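Local atomic coordinates of 2S Albumin protein (PDB entry 6IX1), a protein that probably serves as a seed storage protein and, being a four-bladed hemopexin-type beta-propeller, may also bind small ligands. Residues R12-V16 against V27-P31; F57-D63 against V75-C81; T68-A73 against Y83-P88; M105-L109 against I141-Q147; F122-K126 against F196-A200. All coordinates share one frame; numbering follows the deposited sequence.

Contact 1. Residues R12-V16 against V27-P31; sequences RAYEV and VYYTP
Tyr14 O is gripped by two groups of residues 27-31: the backbone N-H of Tyr29 reaches it with N and O 2.9 Å apart, and Tyr28 CA sits 3.2 Å from the same oxygen in a CA-H...O contact. Further along, Val16 and Val27 exchange N-H...O bonds, each with N and O 2.9 Å apart. These rungs sit at the open end of the hairpin formed by strands 15-20 and 23-28, the two middle strands of the first blade of the propeller. A type II turn from Arg12 to Glu15 feeds the chain into it. Tyr29 holds CG between its backbone N and carbonyl carbon (chi1 66°), which turns the ring back until its CD1-CE1 edge meets the Tyr14-Glu15 backbone. Tyr14 CD1 lies over one of its faces, toward the rim and 3.8 Å from Tyr29 CE2, the two rings tilted 56° to each other. Val16 CG1 also packs on this ring, 3.7 Å from Tyr29 CD1. The hydroxyl of Tyr29 bonds to His178 ND1, tying this blade to the last one. At the outer end Tyr14 CE1 rests 3.7 Å from Pro31 CG, and the Tyr28 ring presents its edge to Ala13 O.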
# COMPACT_ATOMS: atom_id res chain seq x y z
N ARG A 12 -8.51 4.04 -11.63
CA ARG A 12 -9.61 5.03 -11.71
C ARG A 12 -9.24 6.27 -10.96
O ARG A 12 -8.80 6.15 -9.76
CB ARG A 12 -10.86 4.37 -11.15
CG ARG A 12 -11.41 3.24 -12.03
CD ARG A 12 -11.93 3.71 -13.35
NE ARG A 12 -12.31 2.71 -14.23
CZ ARG A 12 -13.55 2.21 -14.35
NH1 ARG A 12 -14.48 2.55 -13.48
NH2 ARG A 12 -13.82 1.36 -15.31
N ALA A 13 -9.40 7.43 -11.54
CA ALA A 13 -8.90 8.67 -10.96
C ALA A 13 -9.46 8.86 -9.56
O ALA A 13 -10.67 8.76 -9.30
CB ALA A 13 -9.19 9.84 -11.85
N TYR A 14 -8.56 9.17 -8.64
CA TYR A 14 -8.93 9.50 -7.26
C TYR A 14 -9.74 8.42 -6.56
O TYR A 14 -10.46 8.73 -5.62
CB TYR A 14 -9.50 10.92 -7.11
CG TYR A 14 -8.43 11.94 -7.40
CD1 TYR A 14 -7.56 12.31 -6.40
CD2 TYR A 14 -8.20 12.50 -8.65
CE1 TYR A 14 -6.47 13.13 -6.67
CE2 TYR A 14 -7.11 13.31 -8.93
CZ TYR A 14 -6.25 13.66 -7.92
OH TYR A 14 -5.18 14.50 -8.13
N GLU A 15 -9.45 7.18 -6.91
CA GLU A 15 -9.95 6.03 -6.15
C GLU A 15 -8.77 5.29 -5.47
O GLU A 15 -7.72 5.07 -6.10
CB GLU A 15 -10.76 5.07 -7.03
CG GLU A 15 -11.96 5.74 -7.59
CD GLU A 15 -12.92 4.85 -8.38
OE1 GLU A 15 -12.99 3.65 -8.09
OE2 GLU A 15 -13.68 5.45 -9.19
N VAL A 16 -9.04 4.86 -4.24
CA VAL A 16 -8.07 4.11 -3.43
C VAL A 16 -8.82 2.90 -2.83
O VAL A 16 -10.01 2.97 -2.49
CB VAL A 16 -7.39 4.97 -2.34
CG1 VAL A 16 -8.41 5.58 -1.34
CG2 VAL A 16 -6.36 4.16 -1.57
N VAL A 27 -12.63 4.07 -1.89
CA VAL A 27 -12.93 5.46 -1.54
C VAL A 27 -12.57 6.39 -2.70
O VAL A 27 -11.48 6.17 -3.33
CB VAL A 27 -12.13 5.80 -0.24
CG1 VAL A 27 -12.24 7.29 0.08
CG2 VAL A 27 -12.60 4.99 0.97
N TYR A 28 -13.41 7.38 -2.92
CA TYR A 28 -13.17 8.48 -3.85
C TYR A 28 -12.61 9.60 -3.00
O TYR A 28 -13.34 10.20 -2.19
CB TYR A 28 -14.52 8.84 -4.49
CG TYR A 28 -14.48 9.71 -5.72
CD1 TYR A 28 -13.55 9.50 -6.70
CD2 TYR A 28 -15.57 10.54 -6.01
CE1 TYR A 28 -13.65 10.13 -7.92
CE2 TYR A 28 -15.61 11.23 -7.19
CZ TYR A 28 -14.72 10.96 -8.19
OH TYR A 28 -14.81 11.67 -9.40
N TYR A 29 -11.32 9.88 -3.13
CA TYR A 29 -10.60 10.72 -2.13
C TYR A 29 -10.31 12.09 -2.70
O TYR A 29 -10.25 12.30 -3.90
CB TYR A 29 -9.35 10.02 -1.55
CG TYR A 29 -8.27 9.78 -2.52
CD1 TYR A 29 -8.27 8.69 -3.36
CD2 TYR A 29 -7.17 10.63 -2.49
CE1 TYR A 29 -7.22 8.47 -4.22
CE2 TYR A 29 -6.16 10.44 -3.41
CZ TYR A 29 -6.18 9.37 -4.28
OH TYR A 29 -5.10 9.25 -5.12
N THR A 30 -10.00 12.96 -1.75
CA THR A 30 -9.94 14.41 -2.03
C THR A 30 -8.71 14.95 -1.33
O THR A 30 -8.72 15.25 -0.15
CB THR A 30 -11.21 15.13 -1.62
OG1 THR A 30 -11.44 14.97 -0.19
CG2 THR A 30 -12.38 14.63 -2.43
N PRO A 31 -7.54 15.09 -2.00
CA PRO A 31 -6.36 15.62 -1.33
C PRO A 31 -6.63 16.98 -0.69
O PRO A 31 -7.24 17.86 -1.29
CB PRO A 31 -5.36 15.77 -2.48
CG PRO A 31 -5.72 14.62 -3.40
CD PRO A 31 -7.23 14.58 -3.35

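Contact 2. Residues F57-D63 against V75-C81; sequences FAEPGID and VFSGSQC
Asp63 and Phe76 open the polar side of this contact: Asp63 N donates to Phe76 O at 2.9 Å, and the Asp63 carboxylate then turns back over the hairpin. It gets there because CG stands between the N and C branches of its own backbone (chi1 61°), and OD2 takes the N-H of Gly78 at 2.8 Å in a nearly straight bond (168°) that arrives from above the carboxylate plane. Water 1 lies 2.8 Å from Asp63 OD1 and equally far from Gly78 O. Ser77 OG stands 2.9 Å from Gly61 O, but Ala56 O also competes for its one proton. The apolar part is built on Phe57. Its ring sets its edge against the paired backbones from one side of the hairpin, close to the type II' turn Ser77-Gln80, bringing CZ to 3.5 Å from Cys81 C. Val75 CG2 sits over a face of that ring in a CH-pi contact, 4.3 Å from the centroid of Phe57. The other methyl branch, Val75 CG1, meets Ile62 CD1 at 3.9 Å. The loop 57-63, with a cis peptide before Pro60, is thus laid across the hairpin of the second blade, where strand 64-67 begins. The Gly78 N-H and the water would probably favour the charged form of Asp63, while Phe76 O, 3.2 Å from Asp63 OD1, would work against it.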
# COMPACT_ATOMS: atom_id res chain seq x y z
N PHE A 57 -5.23 -14.26 0.90
CA PHE A 57 -5.56 -12.85 0.62
C PHE A 57 -6.98 -12.51 1.03
O PHE A 57 -7.25 -11.34 1.36
CB PHE A 57 -5.28 -12.50 -0.84
CG PHE A 57 -3.93 -13.00 -1.25
CD1 PHE A 57 -2.80 -12.36 -0.83
CD2 PHE A 57 -3.82 -14.14 -2.02
CE1 PHE A 57 -1.56 -12.86 -1.13
CE2 PHE A 57 -2.58 -14.67 -2.27
CZ PHE A 57 -1.42 -14.03 -1.85
N ALA A 58 -7.87 -13.50 1.03
CA ALA A 58 -9.23 -13.29 1.51
C ALA A 58 -9.29 -13.49 3.03
O ALA A 58 -9.93 -12.72 3.77
CB ALA A 58 -10.18 -14.25 0.83
N GLU A 59 -8.65 -14.56 3.52
CA GLU A 59 -8.68 -14.92 4.95
C GLU A 59 -7.28 -15.40 5.30
O GLU A 59 -6.91 -16.45 4.82
CB GLU A 59 -9.75 -15.97 5.28
CG GLU A 59 -11.18 -15.55 4.99
CD GLU A 59 -12.02 -14.62 5.90
OE1 GLU A 59 -11.87 -14.55 7.19
OE2 GLU A 59 -13.00 -14.08 5.37
N PRO A 60 -6.50 -14.67 6.09
CA PRO A 60 -6.97 -13.58 6.94
C PRO A 60 -7.02 -12.18 6.33
O PRO A 60 -7.61 -11.27 6.88
CB PRO A 60 -5.90 -13.57 8.03
CG PRO A 60 -4.63 -13.98 7.32
CD PRO A 60 -5.12 -15.11 6.43
N GLY A 61 -6.52 -12.06 5.10
CA GLY A 61 -6.69 -10.82 4.32
C GLY A 61 -5.35 -10.33 3.80
O GLY A 61 -4.34 -10.95 3.97
N ILE A 62 -5.39 -9.17 3.19
CA ILE A 62 -4.25 -8.53 2.50
C ILE A 62 -3.54 -7.59 3.49
O ILE A 62 -4.16 -6.70 4.04
CB ILE A 62 -4.75 -7.81 1.25
CG1 ILE A 62 -5.29 -8.79 0.23
CG2 ILE A 62 -3.68 -6.90 0.67
CD1 ILE A 62 -6.03 -8.16 -0.94
N ASP A 63 -2.24 -7.88 3.69
CA ASP A 63 -1.44 -7.13 4.67
C ASP A 63 -0.40 -6.23 4.03
O ASP A 63 0.34 -5.52 4.74
CB ASP A 63 -0.80 -8.00 5.76
CG ASP A 63 0.17 -9.03 5.23
OD1 ASP A 63 0.65 -8.83 4.09
OD2 ASP A 63 0.58 -9.87 6.05
N VAL A 75 -0.55 -8.12 -4.29
CA VAL A 75 -1.08 -8.23 -2.93
C VAL A 75 -0.33 -9.29 -2.16
O VAL A 75 0.29 -10.18 -2.78
CB VAL A 75 -2.58 -8.55 -3.02
CG1 VAL A 75 -3.35 -7.43 -3.69
CG2 VAL A 75 -2.94 -9.85 -3.72
N PHE A 76 -0.32 -9.14 -0.86
CA PHE A 76 0.49 -9.93 0.07
C PHE A 76 -0.37 -10.36 1.25
O PHE A 76 -1.28 -9.62 1.62
CB PHE A 76 1.66 -9.09 0.61
CG PHE A 76 2.65 -8.61 -0.44
CD1 PHE A 76 2.35 -7.55 -1.29
CD2 PHE A 76 3.81 -9.32 -0.68
CE1 PHE A 76 3.21 -7.16 -2.31
CE2 PHE A 76 4.62 -8.96 -1.73
CZ PHE A 76 4.35 -7.87 -2.54
N SER A 77 -0.04 -11.48 1.85
CA SER A 77 -0.62 -11.98 3.10
C SER A 77 0.47 -12.86 3.75
O SER A 77 0.72 -13.94 3.25
CB SER A 77 -1.87 -12.74 2.90
OG SER A 77 -2.44 -13.12 4.14
N GLY A 78 1.10 -12.35 4.78
CA GLY A 78 2.25 -13.06 5.36
C GLY A 78 3.32 -13.24 4.30
O GLY A 78 3.68 -12.31 3.64
N SER A 79 3.81 -14.46 4.16
CA SER A 79 4.86 -14.73 3.16
C SER A 79 4.32 -14.94 1.75
O SER A 79 5.12 -15.18 0.90
CB SER A 79 5.77 -15.88 3.54
OG SER A 79 5.08 -17.13 3.58
N GLN A 80 2.99 -14.95 1.60
CA GLN A 80 2.39 -15.23 0.30
C GLN A 80 2.17 -13.93 -0.46
O GLN A 80 1.90 -12.86 0.15
CB GLN A 80 1.06 -15.94 0.44
CG GLN A 80 1.24 -17.34 1.00
CD GLN A 80 -0.05 -18.12 1.02
OE1 GLN A 80 -0.55 -18.46 2.08
NE2 GLN A 80 -0.57 -18.42 -0.16
N CYS A 81 2.18 -14.05 -1.78
CA CYS A 81 1.87 -12.91 -2.64
C CYS A 81 1.26 -13.37 -3.95
O CYS A 81 1.43 -14.52 -4.35
CB CYS A 81 3.05 -11.98 -2.70
SG CYS A 81 4.31 -12.58 -3.77
O HOH W 1 3.35 -9.58 3.84

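Contact 3. Residues T68-A73 against Y83-P88; sequences TEASEA and YIDYAP
The Tyr86 ring carries Ser71 on one face: Ser71 O stands 3.1 Å above its plane toward the rim, and Ser71 CB is 4.2 Å from the Tyr86 centroid on the same side, a CH-pi contact. At the ring's edge, in its plane, lie Glu72 O and water 2. With CG tucked between backbone N and carbonyl carbon (chi1 55°), Tyr86 reaches this place, where it also meets the rings of Phe8 and Tyr17 from the first blade. The Tyr83 ring instead has Thr68 OG1 at its edge and Ala73 O oblique to it, and stacks on Tyr74. Tyr83 is on strand 80-85, Tyr86 just beyond its end. That strand forms an antiparallel hairpin with strand 72-77 in the second blade, knitted by paired bonds between Ala73 and Ile84 and, past the strand end, by Tyr86 N to Ser71 O. Tyr83 OH and Thr68 OG1 share a 2.7 Å hydrogen bond in which either could donate; Glu72 OE1, also 2.7 Å from Tyr83 OH, is at most a weak second acceptor. On that side Glu72 OE2 and Asp85 OD2 come within 4.3 Å of each other; water 4 donates to both, which would ease the repulsion of two negative charges. Water 3 joins Ser71 N to Asp85 OD2. The other oxygen, Asp85 OD1, accepts the N-H of Ala87 at 2.8 Å, closing an Asx turn.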
# COMPACT_ATOMS: atom_id res chain seq x y z
N THR A 68 0.75 -1.36 -9.91
CA THR A 68 1.91 -1.33 -10.82
C THR A 68 1.58 -0.46 -12.02
O THR A 68 2.04 0.70 -12.07
CB THR A 68 2.30 -2.78 -11.20
OG1 THR A 68 1.15 -3.42 -11.71
CG2 THR A 68 2.84 -3.53 -10.03
N GLU A 69 0.77 -1.02 -12.91
CA GLU A 69 0.33 -0.30 -14.12
C GLU A 69 -1.10 -0.77 -14.43
O GLU A 69 -1.54 -1.80 -13.98
CB GLU A 69 1.33 -0.55 -15.28
CG GLU A 69 1.43 -2.03 -15.65
CD GLU A 69 2.49 -2.29 -16.70
OE1 GLU A 69 3.63 -1.87 -16.48
OE2 GLU A 69 2.15 -2.82 -17.76
N ALA A 70 -1.72 -0.07 -15.37
CA ALA A 70 -3.05 -0.50 -15.82
C ALA A 70 -3.94 -0.76 -14.59
O ALA A 70 -3.85 0.02 -13.63
CB ALA A 70 -2.95 -1.61 -16.82
N SER A 71 -4.68 -1.85 -14.56
CA SER A 71 -5.46 -2.22 -13.38
C SER A 71 -4.85 -3.47 -12.73
O SER A 71 -5.54 -4.37 -12.29
CB SER A 71 -6.90 -2.39 -13.76
OG SER A 71 -7.45 -1.16 -14.22
N GLU A 72 -3.54 -3.43 -12.57
CA GLU A 72 -2.74 -4.50 -11.93
C GLU A 72 -2.18 -4.05 -10.57
O GLU A 72 -1.87 -2.90 -10.40
CB GLU A 72 -1.63 -4.94 -12.87
CG GLU A 72 -2.20 -5.54 -14.16
CD GLU A 72 -1.22 -5.88 -15.26
OE1 GLU A 72 -0.11 -5.48 -15.13
OE2 GLU A 72 -1.70 -6.43 -16.26
N ALA A 73 -2.05 -5.03 -9.69
CA ALA A 73 -1.47 -4.79 -8.37
C ALA A 73 -0.88 -6.10 -7.84
O ALA A 73 -1.40 -7.13 -8.15
CB ALA A 73 -2.50 -4.27 -7.44
N TYR A 83 0.02 -11.56 -8.00
CA TYR A 83 -0.21 -10.46 -8.97
C TYR A 83 -1.64 -10.60 -9.46
O TYR A 83 -1.94 -11.66 -9.92
CB TYR A 83 0.78 -10.49 -10.14
CG TYR A 83 0.93 -9.23 -10.90
CD1 TYR A 83 0.98 -8.01 -10.28
CD2 TYR A 83 1.15 -9.25 -12.24
CE1 TYR A 83 1.18 -6.85 -11.00
CE2 TYR A 83 1.30 -8.10 -12.98
CZ TYR A 83 1.44 -6.89 -12.35
OH TYR A 83 1.66 -5.74 -13.06
N ILE A 84 -2.40 -9.53 -9.39
CA ILE A 84 -3.84 -9.57 -9.75
C ILE A 84 -4.08 -8.47 -10.78
O ILE A 84 -3.45 -7.40 -10.84
CB ILE A 84 -4.74 -9.49 -8.51
CG1 ILE A 84 -4.77 -8.10 -7.89
CG2 ILE A 84 -4.31 -10.53 -7.53
CD1 ILE A 84 -5.80 -7.91 -6.81
N ASP A 85 -5.16 -8.69 -11.52
CA ASP A 85 -5.90 -7.62 -12.25
C ASP A 85 -7.20 -7.38 -11.47
O ASP A 85 -7.94 -8.33 -11.28
CB ASP A 85 -6.13 -7.99 -13.73
CG ASP A 85 -6.68 -6.80 -14.52
OD1 ASP A 85 -7.61 -6.16 -14.06
OD2 ASP A 85 -5.97 -6.41 -15.55
N TYR A 86 -7.37 -6.21 -10.88
CA TYR A 86 -8.55 -5.89 -10.04
C TYR A 86 -9.71 -5.34 -10.91
O TYR A 86 -10.80 -5.08 -10.34
CB TYR A 86 -8.19 -5.01 -8.84
CG TYR A 86 -7.48 -3.75 -9.20
CD1 TYR A 86 -8.22 -2.61 -9.46
CD2 TYR A 86 -6.10 -3.65 -9.25
CE1 TYR A 86 -7.60 -1.44 -9.84
CE2 TYR A 86 -5.46 -2.50 -9.64
CZ TYR A 86 -6.22 -1.40 -9.93
OH TYR A 86 -5.63 -0.24 -10.31
N ALA A 87 -9.53 -5.14 -12.22
CA ALA A 87 -10.65 -4.98 -13.20
C ALA A 87 -11.76 -4.06 -12.71
O ALA A 87 -12.91 -4.48 -12.59
CB ALA A 87 -11.14 -6.37 -13.64
N PRO A 88 -11.50 -2.78 -12.47
CA PRO A 88 -12.53 -1.90 -11.93
C PRO A 88 -13.75 -1.79 -12.83
O PRO A 88 -13.66 -1.85 -14.07
CB PRO A 88 -11.88 -0.54 -11.81
CG PRO A 88 -10.47 -0.75 -12.06
CD PRO A 88 -10.27 -2.10 -12.66
O HOH W 2 -3.05 -0.44 -10.96
O HOH W 3 -5.10 -4.10 -16.40
O HOH W 4 -4.06 -7.67 -16.79

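Contact 4. Residues M105-L109 against I141-Q147; sequences MFPVL and IAYDSKQ
Lys146 runs from its CB straight toward Phe106 and Met105, extended all the way beyond CG. CG lies 3.9 Å from Phe106 CD1, CD and CE draw alongside Met105 O, and CE is 3.3 Å from that oxygen. The tip closes on it: NZ donates to Met105 O at 2.8 Å, in the carbonyl plane. That carbonyl belongs to the last residue of helix 102-105, where the helix dipole would favour a positive partner. Shortening Lys146 to an alanine is likely to leave Met105 O without its charged donor and open a gap beside the Phe106 ring. The backbone of Lys146 is used as well, since water 5 donates to its O and accepts from Val108 N. Next to this polar strip is an apolar patch centred on Ile141 CD1. It meets Phe106 CD1 at 3.6 Å, with Val108 CG2 and Leu109 CG closing round the same methyl. The Phe106 ring in turn reaches Tyr74 and Phe76 on strand 72-77. The arrangement is that of an inter-blade seam in a hemopexin-type propeller, with the chain after a short helix lodged against the outgoing end of strand 137-142 in the following sheet.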
# COMPACT_ATOMS: atom_id res chain seq x y z
N MET A 105 8.20 -15.08 -5.96
CA MET A 105 7.68 -14.03 -6.84
C MET A 105 8.82 -13.09 -7.25
O MET A 105 8.86 -12.64 -8.37
CB MET A 105 6.54 -13.27 -6.17
CG MET A 105 5.85 -12.36 -7.09
SD MET A 105 4.90 -13.14 -8.39
CE MET A 105 3.40 -13.49 -7.45
N PHE A 106 9.66 -12.75 -6.27
CA PHE A 106 10.74 -11.77 -6.44
C PHE A 106 12.00 -12.39 -5.90
O PHE A 106 12.39 -12.14 -4.75
CB PHE A 106 10.45 -10.47 -5.70
CG PHE A 106 9.14 -9.81 -6.04
CD1 PHE A 106 9.00 -9.07 -7.20
CD2 PHE A 106 8.06 -9.95 -5.20
CE1 PHE A 106 7.75 -8.53 -7.53
CE2 PHE A 106 6.83 -9.33 -5.50
CZ PHE A 106 6.69 -8.60 -6.63
N PRO A 107 12.67 -13.25 -6.71
CA PRO A 107 13.89 -13.90 -6.22
C PRO A 107 14.97 -12.99 -5.62
O PRO A 107 15.70 -13.46 -4.71
CB PRO A 107 14.39 -14.63 -7.48
CG PRO A 107 13.10 -15.04 -8.17
CD PRO A 107 12.21 -13.83 -7.96
N VAL A 108 15.05 -11.72 -6.04
CA VAL A 108 16.06 -10.81 -5.46
C VAL A 108 15.79 -10.57 -3.99
O VAL A 108 16.69 -10.11 -3.26
CB VAL A 108 16.10 -9.45 -6.15
CG1 VAL A 108 16.67 -9.57 -7.55
CG2 VAL A 108 14.80 -8.67 -6.07
N LEU A 109 14.57 -10.85 -3.56
CA LEU A 109 14.18 -10.63 -2.14
C LEU A 109 14.42 -11.89 -1.29
O LEU A 109 14.27 -11.80 -0.08
CB LEU A 109 12.69 -10.17 -2.06
CG LEU A 109 12.34 -8.87 -2.78
CD1 LEU A 109 10.87 -8.50 -2.50
CD2 LEU A 109 13.26 -7.78 -2.42
N ILE A 141 11.90 -1.85 -5.44
CA ILE A 141 11.92 -2.86 -6.51
C ILE A 141 11.39 -2.21 -7.78
O ILE A 141 10.42 -1.48 -7.72
CB ILE A 141 11.23 -4.13 -6.06
CG1 ILE A 141 11.54 -5.31 -6.97
CG2 ILE A 141 9.75 -3.88 -5.90
CD1 ILE A 141 11.49 -6.61 -6.27
N ALA A 142 11.97 -2.58 -8.90
CA ALA A 142 11.39 -2.25 -10.22
C ALA A 142 10.52 -3.44 -10.55
O ALA A 142 10.99 -4.57 -10.67
CB ALA A 142 12.49 -2.06 -11.24
N TYR A 143 9.19 -3.26 -10.64
CA TYR A 143 8.26 -4.41 -10.69
C TYR A 143 8.41 -5.20 -11.98
O TYR A 143 8.04 -6.32 -12.01
CB TYR A 143 6.82 -4.03 -10.38
CG TYR A 143 6.14 -3.17 -11.42
CD1 TYR A 143 5.71 -3.68 -12.64
CD2 TYR A 143 5.99 -1.82 -11.22
CE1 TYR A 143 5.15 -2.88 -13.62
CE2 TYR A 143 5.40 -1.02 -12.13
CZ TYR A 143 4.98 -1.53 -13.36
OH TYR A 143 4.42 -0.73 -14.29
N ASP A 144 8.84 -4.51 -13.06
CA ASP A 144 8.82 -5.16 -14.38
C ASP A 144 10.04 -6.01 -14.59
O ASP A 144 9.92 -7.09 -15.06
CB ASP A 144 8.70 -4.12 -15.48
CG ASP A 144 9.73 -3.02 -15.57
OD1 ASP A 144 10.46 -2.81 -14.56
OD2 ASP A 144 9.77 -2.38 -16.62
N SER A 145 11.20 -5.55 -14.18
CA SER A 145 12.42 -6.38 -14.23
C SER A 145 12.59 -7.20 -12.96
O SER A 145 13.40 -8.16 -13.00
CB SER A 145 13.63 -5.52 -14.29
OG SER A 145 13.73 -4.67 -13.14
N LYS A 146 11.84 -6.92 -11.92
CA LYS A 146 12.00 -7.54 -10.59
C LYS A 146 13.38 -7.34 -9.99
O LYS A 146 13.75 -8.11 -9.11
CB LYS A 146 11.49 -8.98 -10.59
CG LYS A 146 10.01 -9.14 -10.95
CD LYS A 146 9.65 -10.60 -10.94
CE LYS A 146 8.15 -10.80 -11.05
NZ LYS A 146 7.86 -12.23 -11.00
N GLN A 147 14.08 -6.32 -10.39
CA GLN A 147 15.37 -5.96 -9.81
C GLN A 147 15.16 -5.17 -8.54
O GLN A 147 14.35 -4.33 -8.54
CB GLN A 147 16.24 -5.09 -10.73
CG GLN A 147 16.72 -5.83 -12.00
CD GLN A 147 17.59 -4.88 -12.80
OE1 GLN A 147 18.43 -4.19 -12.23
NE2 GLN A 147 17.49 -4.89 -14.12
O HOH W 5 13.44 -10.74 -8.38

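Contact 5. Residues F122-K126 against F196-A200; sequences FRSTK and FTPGA. With SO4 (sulfate ion), chain E.
Phe122 drives its ring edge into the face of Phe196: CE1 of Phe122 stands 3.7 Å above the centre of the other ring, and the planes meet at 69°, a T-shaped pair. Phe196 turns that face to it by placing CG between backbone N and carbonyl carbon (chi1 68°). Around the rim of Phe196 lie Thr125 N, 3.7 Å from its CZ, and Ser124 OG. The serine oxygen accepts Lys126 N at 2.9 Å, an ST turn that fixes the chain just after strand 120-123. Pro198 fits against this turn, its CG 3.4 Å from Ser124 OG and its CB 3.6 Å from Lys126 CB. Were Phe196 a serine, the Phe122 edge would probably lose the face it rests on, with a gap opened beside Thr125. Gly199, in a type II turn, donates its N-H to sulfate O3 at 2.9 Å; Tyr131 OH, Tyr138 OH and Arg140 NE also hold this ion, probably from the crystallisation liquor. Phe122 reaches across to Ala183 and Leu185 on strand 182-187 of the fourth blade, while Phe196 packs on Ala183 within its own blade. The contact thus joins the first strand of the third blade to the loop running from strand 190-195 toward strand 204-211.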
# COMPACT_ATOMS: atom_id res chain seq x y z
N PHE A 122 4.48 1.45 -1.82
CA PHE A 122 3.72 2.39 -2.64
C PHE A 122 4.46 2.61 -3.92
O PHE A 122 5.69 2.43 -3.95
CB PHE A 122 3.39 3.72 -1.96
CG PHE A 122 4.51 4.67 -1.64
CD1 PHE A 122 4.97 5.56 -2.54
CD2 PHE A 122 5.11 4.66 -0.39
CE1 PHE A 122 5.95 6.45 -2.19
CE2 PHE A 122 6.05 5.57 0.01
CZ PHE A 122 6.51 6.43 -0.95
N ARG A 123 3.75 2.98 -4.96
CA ARG A 123 4.31 3.19 -6.29
C ARG A 123 5.04 4.50 -6.41
O ARG A 123 4.52 5.56 -6.07
CB ARG A 123 3.12 3.12 -7.25
CG ARG A 123 3.46 3.24 -8.75
CD ARG A 123 4.22 2.09 -9.28
NE ARG A 123 4.25 2.08 -10.71
CZ ARG A 123 5.15 2.69 -11.52
NH1 ARG A 123 6.22 3.27 -10.98
NH2 ARG A 123 5.09 2.61 -12.82
N SER A 124 6.28 4.42 -6.89
CA SER A 124 7.11 5.60 -7.06
C SER A 124 6.73 6.31 -8.34
O SER A 124 6.17 5.74 -9.31
CB SER A 124 8.58 5.21 -7.07
OG SER A 124 9.44 6.33 -7.19
N THR A 125 7.11 7.56 -8.50
CA THR A 125 7.13 8.21 -9.78
C THR A 125 8.38 7.82 -10.59
O THR A 125 8.38 8.17 -11.74
CB THR A 125 7.15 9.73 -9.58
OG1 THR A 125 8.26 10.04 -8.74
CG2 THR A 125 5.87 10.29 -8.96
N LYS A 126 9.40 7.23 -9.97
CA LYS A 126 10.68 6.91 -10.70
C LYS A 126 10.48 5.55 -11.45
O LYS A 126 10.47 4.49 -10.81
CB LYS A 126 11.87 6.86 -9.74
CG LYS A 126 13.24 6.73 -10.41
CD LYS A 126 14.43 7.09 -9.58
CE LYS A 126 14.66 6.18 -8.35
NZ LYS A 126 15.90 6.47 -7.55
N PHE A 196 7.19 13.13 -2.14
CA PHE A 196 8.43 12.36 -2.16
C PHE A 196 9.22 12.67 -3.40
O PHE A 196 8.67 13.01 -4.44
CB PHE A 196 8.20 10.86 -1.96
CG PHE A 196 7.49 10.13 -3.07
CD1 PHE A 196 6.09 10.15 -3.19
CD2 PHE A 196 8.18 9.51 -4.07
CE1 PHE A 196 5.43 9.53 -4.25
CE2 PHE A 196 7.53 8.87 -5.08
CZ PHE A 196 6.16 8.92 -5.22
N THR A 197 10.54 12.48 -3.26
CA THR A 197 11.54 12.89 -4.27
C THR A 197 12.50 11.73 -4.53
O THR A 197 13.55 11.61 -3.87
CB THR A 197 12.29 14.15 -3.85
OG1 THR A 197 12.99 13.92 -2.64
CG2 THR A 197 11.37 15.33 -3.73
N PRO A 198 12.23 10.85 -5.52
CA PRO A 198 13.11 9.70 -5.73
C PRO A 198 14.54 10.17 -6.05
O PRO A 198 14.76 11.08 -6.83
CB PRO A 198 12.48 8.95 -6.87
CG PRO A 198 11.03 9.28 -6.63
CD PRO A 198 11.00 10.76 -6.33
N GLY A 199 15.50 9.55 -5.39
CA GLY A 199 16.93 9.81 -5.55
C GLY A 199 17.43 11.02 -4.78
O GLY A 199 18.61 11.30 -4.90
N ALA A 200 16.58 11.67 -4.01
CA ALA A 200 16.94 12.88 -3.23
C ALA A 200 16.38 12.76 -1.86
O ALA A 200 15.42 12.05 -1.65
CB ALA A 200 16.41 14.15 -3.88
S SO4 E . 14.60 7.10 -2.79
O1 SO4 E . 14.15 6.69 -4.18
O2 SO4 E . 13.40 7.89 -2.49
O3 SO4 E . 15.72 7.84 -3.07
O4 SO4 E . 14.80 5.90 -2.09

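In the fold
The five contacts run round the four-bladed propeller in chain order. Contact 1 lies in the first sheet; contacts 2 and 3 share the hairpin 72-77/80-85 of the second, their segments alternating along the chain, with centres about 16 Å apart. Contacts 4 and 5 also alternate and both reach the third sheet, which starts with strand 120-123, contact 4 tying it back to the second sheet and contact 5 on to the fourth. Contacts 1 and 4, about 28 Å between centres, flank the chain's centre from opposite sides. Further links join the second and third blades: Arg123 NE meets Thr68 O at 2.9 Å, and Glu69 OE1 probably bonds to Tyr143 OH. Between the first two, Arg12 touches Pro88.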